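Local coordinates for cell wall surface anchor family protein (Streptococcus pneumoniae, PDB 4OQ1) that serves as an ancillary pilin of Streptococcus pneumoniae and probably anchors the pilus to the bacterial cell wall, at residues His28-Gln33 with Ile98-Ile103. The protein carries 3 engineered substitutions. Residues are numbered along the deposited sequence; the frame is centred on the assembly and turned at random.
Sequences HTLVLQ and IEVSHI
Leu30 and Ile103 meet on the buried face of two antiparallel strands, where the terminal CD1 of Ile103 lies against Leu30 CB at 3.7 Å. Ile103 CG1 stands anti to its own carbonyl carbon (chi1 -52°), and the extended chain beyond it carries CD1 away from its paired His28 toward Leu30. A second diagonal fit follows: Leu32 CD1 reaches obliquely to Val100 CG2, 4.0 Å away, while Leu32 CB sits opposite Ile98 CB. Phe125, Phe127 and Met129 of strand 120-129 pack on the leucines from outside the pair, and Phe89 on Val100.

Three hydrogen-bonded pairs, His28-Ile103, Leu30-Val100 and Leu32-Ile98, each joined by two backbone bonds, hold the strands together within the mixed sheet of the N-terminal part of the pilin, in which strand 137-140 flanks 28-33 on its other edge. The register slips by one residue at a G1 bulge: His102, with positive phi (65°), and Ile103 both face His28. Ile103 N donates to His28 O at 2.9 Å, in the carbonyl plane and on a lone pair, whereas His28 N approaches Ile103 O from above its plane. Ile103 O also lies in the plane of the His28 ring, at its edge, 3.2 Å from His28 CD2. Water 1 bridges from the bulge to the partner strand, accepting from His102 N at 2.7 Å and donating to Thr29 OG1, which is also hydrogen-bonded to Glu135.

On the face of the non-hydrogen-bonded pair Val31-Glu99, Glu99 CG touches two methyls that lie to one side of it, Val31 CG2 at 3.9 Å and Thr29 CG2 at 4.1 Å.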
loop_
_atom_site.group_PDB
_atom_site.type_symbol
_atom_site.label_atom_id
_atom_site.label_comp_id
_atom_site.label_asym_id
_atom_site.label_seq_id
_atom_site.Cartn_x
_atom_site.Cartn_y
_atom_site.Cartn_z
ATOM N N HIS A 28 34.148 4.301 28.757
ATOM C CA HIS A 28 33.954 3.268 27.812
ATOM C C HIS A 28 32.904 3.694 26.784
ATOM O O HIS A 28 31.968 4.504 27.050
ATOM C CB HIS A 28 33.491 1.967 28.481
ATOM C CG HIS A 28 34.494 1.363 29.384
ATOM N ND1 HIS A 28 35.465 0.496 28.933
ATOM C CD2 HIS A 28 34.672 1.473 30.722
ATOM C CE1 HIS A 28 36.212 0.117 29.953
ATOM N NE2 HIS A 28 35.748 0.689 31.047
ATOM N N THR A 29 33.082 3.125 25.630
ATOM C CA THR A 29 32.094 3.222 24.568
ATOM C C THR A 29 31.481 1.833 24.221
ATOM O O THR A 29 32.189 0.827 24.057
ATOM C CB THR A 29 32.706 3.803 23.284
ATOM O OG1 THR A 29 33.241 5.103 23.553
ATOM C CG2 THR A 29 31.652 3.909 22.224
ATOM N N LEU A 30 30.148 1.839 24.104
ATOM C CA LEU A 30 29.390 0.664 23.655
ATOM C C LEU A 30 28.832 0.918 22.229
ATOM O O LEU A 30 28.245 1.918 21.934
ATOM C CB LEU A 30 28.218 0.365 24.631
ATOM C CG LEU A 30 27.246 -0.752 24.192
ATOM C CD1 LEU A 30 27.798 -2.118 24.163
ATOM C CD2 LEU A 30 25.984 -0.646 25.094
ATOM N N VAL A 31 29.094 -0.040 21.358
ATOM C CA VAL A 31 28.566 -0.040 19.966
ATOM C C VAL A 31 27.377 -1.084 19.915
ATOM O O VAL A 31 27.530 -2.236 20.403
ATOM C CB VAL A 31 29.739 -0.430 18.980
ATOM C CG1 VAL A 31 29.255 -0.940 17.641
ATOM C CG2 VAL A 31 30.686 0.743 18.739
ATOM N N LEU A 32 26.196 -0.631 19.463
ATOM C CA LEU A 32 25.011 -1.467 19.286
ATOM C C LEU A 32 24.688 -1.568 17.790
ATOM O O LEU A 32 24.520 -0.596 17.093
ATOM C CB LEU A 32 23.803 -0.866 20.027
ATOM C CG LEU A 32 23.959 -0.857 21.555
ATOM C CD1 LEU A 32 22.917 -0.067 22.265
ATOM C CD2 LEU A 32 23.951 -2.284 22.081
ATOM N N GLN A 33 24.620 -2.783 17.283
ATOM C CA GLN A 33 24.199 -3.007 15.923
ATOM C C GLN A 33 22.768 -3.562 16.018
ATOM O O GLN A 33 22.452 -4.360 16.899
ATOM C CB GLN A 33 25.210 -3.949 15.261
ATOM C CG GLN A 33 26.560 -3.309 15.004
ATOM C CD GLN A 33 27.709 -4.288 14.776
ATOM O OE1 GLN A 33 27.535 -5.511 14.774
ATOM N NE2 GLN A 33 28.892 -3.749 14.522
ATOM N N ILE A 98 25.174 2.238 16.350
ATOM C CA ILE A 98 24.965 3.224 17.397
ATOM C C ILE A 98 26.216 3.177 18.211
ATOM O O ILE A 98 26.841 2.095 18.362
ATOM C CB ILE A 98 23.758 2.885 18.350
ATOM C CG1 ILE A 98 22.439 3.084 17.678
ATOM C CG2 ILE A 98 23.734 3.712 19.623
ATOM C CD1 ILE A 98 21.420 2.084 18.164
ATOM N N GLU A 99 26.614 4.333 18.706
ATOM C CA GLU A 99 27.600 4.461 19.818
ATOM C C GLU A 99 26.966 5.077 21.045
ATOM O O GLU A 99 26.184 6.030 20.960
ATOM C CB GLU A 99 28.850 5.289 19.497
ATOM C CG GLU A 99 29.850 4.592 18.609
ATOM C CD GLU A 99 30.977 5.536 18.183
ATOM O OE1 GLU A 99 31.007 6.737 18.588
ATOM O OE2 GLU A 99 31.836 5.074 17.431
ATOM N N VAL A 100 27.277 4.477 22.200
ATOM C CA VAL A 100 26.792 4.941 23.487
ATOM C C VAL A 100 28.052 5.333 24.237
ATOM O O VAL A 100 28.982 4.527 24.316
ATOM C CB VAL A 100 25.984 3.864 24.271
ATOM C CG1 VAL A 100 25.353 4.524 25.445
ATOM C CG2 VAL A 100 24.942 3.245 23.299
ATOM N N SER A 101 28.029 6.568 24.735
ATOM C CA SER A 101 29.273 7.264 25.167
ATOM C C SER A 101 29.459 7.432 26.651
ATOM O O SER A 101 28.468 7.653 27.364
ATOM C CB SER A 101 29.348 8.670 24.505
ATOM O OG SER A 101 29.716 8.490 23.143
ATOM N N HIS A 102 30.721 7.366 27.095
ATOM C CA HIS A 102 31.141 7.792 28.499
ATOM C C HIS A 102 30.532 6.934 29.585
ATOM O O HIS A 102 29.893 7.380 30.571
ATOM C CB HIS A 102 30.898 9.288 28.771
ATOM C CG HIS A 102 31.482 10.197 27.710
ATOM N ND1 HIS A 102 32.827 10.215 27.401
ATOM C CD2 HIS A 102 30.893 11.100 26.883
ATOM C CE1 HIS A 102 33.035 11.068 26.412
ATOM N NE2 HIS A 102 31.875 11.603 26.069
ATOM N N ILE A 103 30.706 5.659 29.373
ATOM C CA ILE A 103 30.155 4.685 30.292
ATOM C C ILE A 103 31.225 4.213 31.332
ATOM O O ILE A 103 32.226 3.569 30.963
ATOM C CB ILE A 103 29.634 3.446 29.500
ATOM C CG1 ILE A 103 28.687 3.916 28.374
ATOM C CG2 ILE A 103 28.984 2.466 30.467
ATOM C CD1 ILE A 103 28.100 2.775 27.489
HETATM O O HOH W 1 32.944 7.055 25.587
HETATM O O HOH W 2 31.990 7.516 21.994
#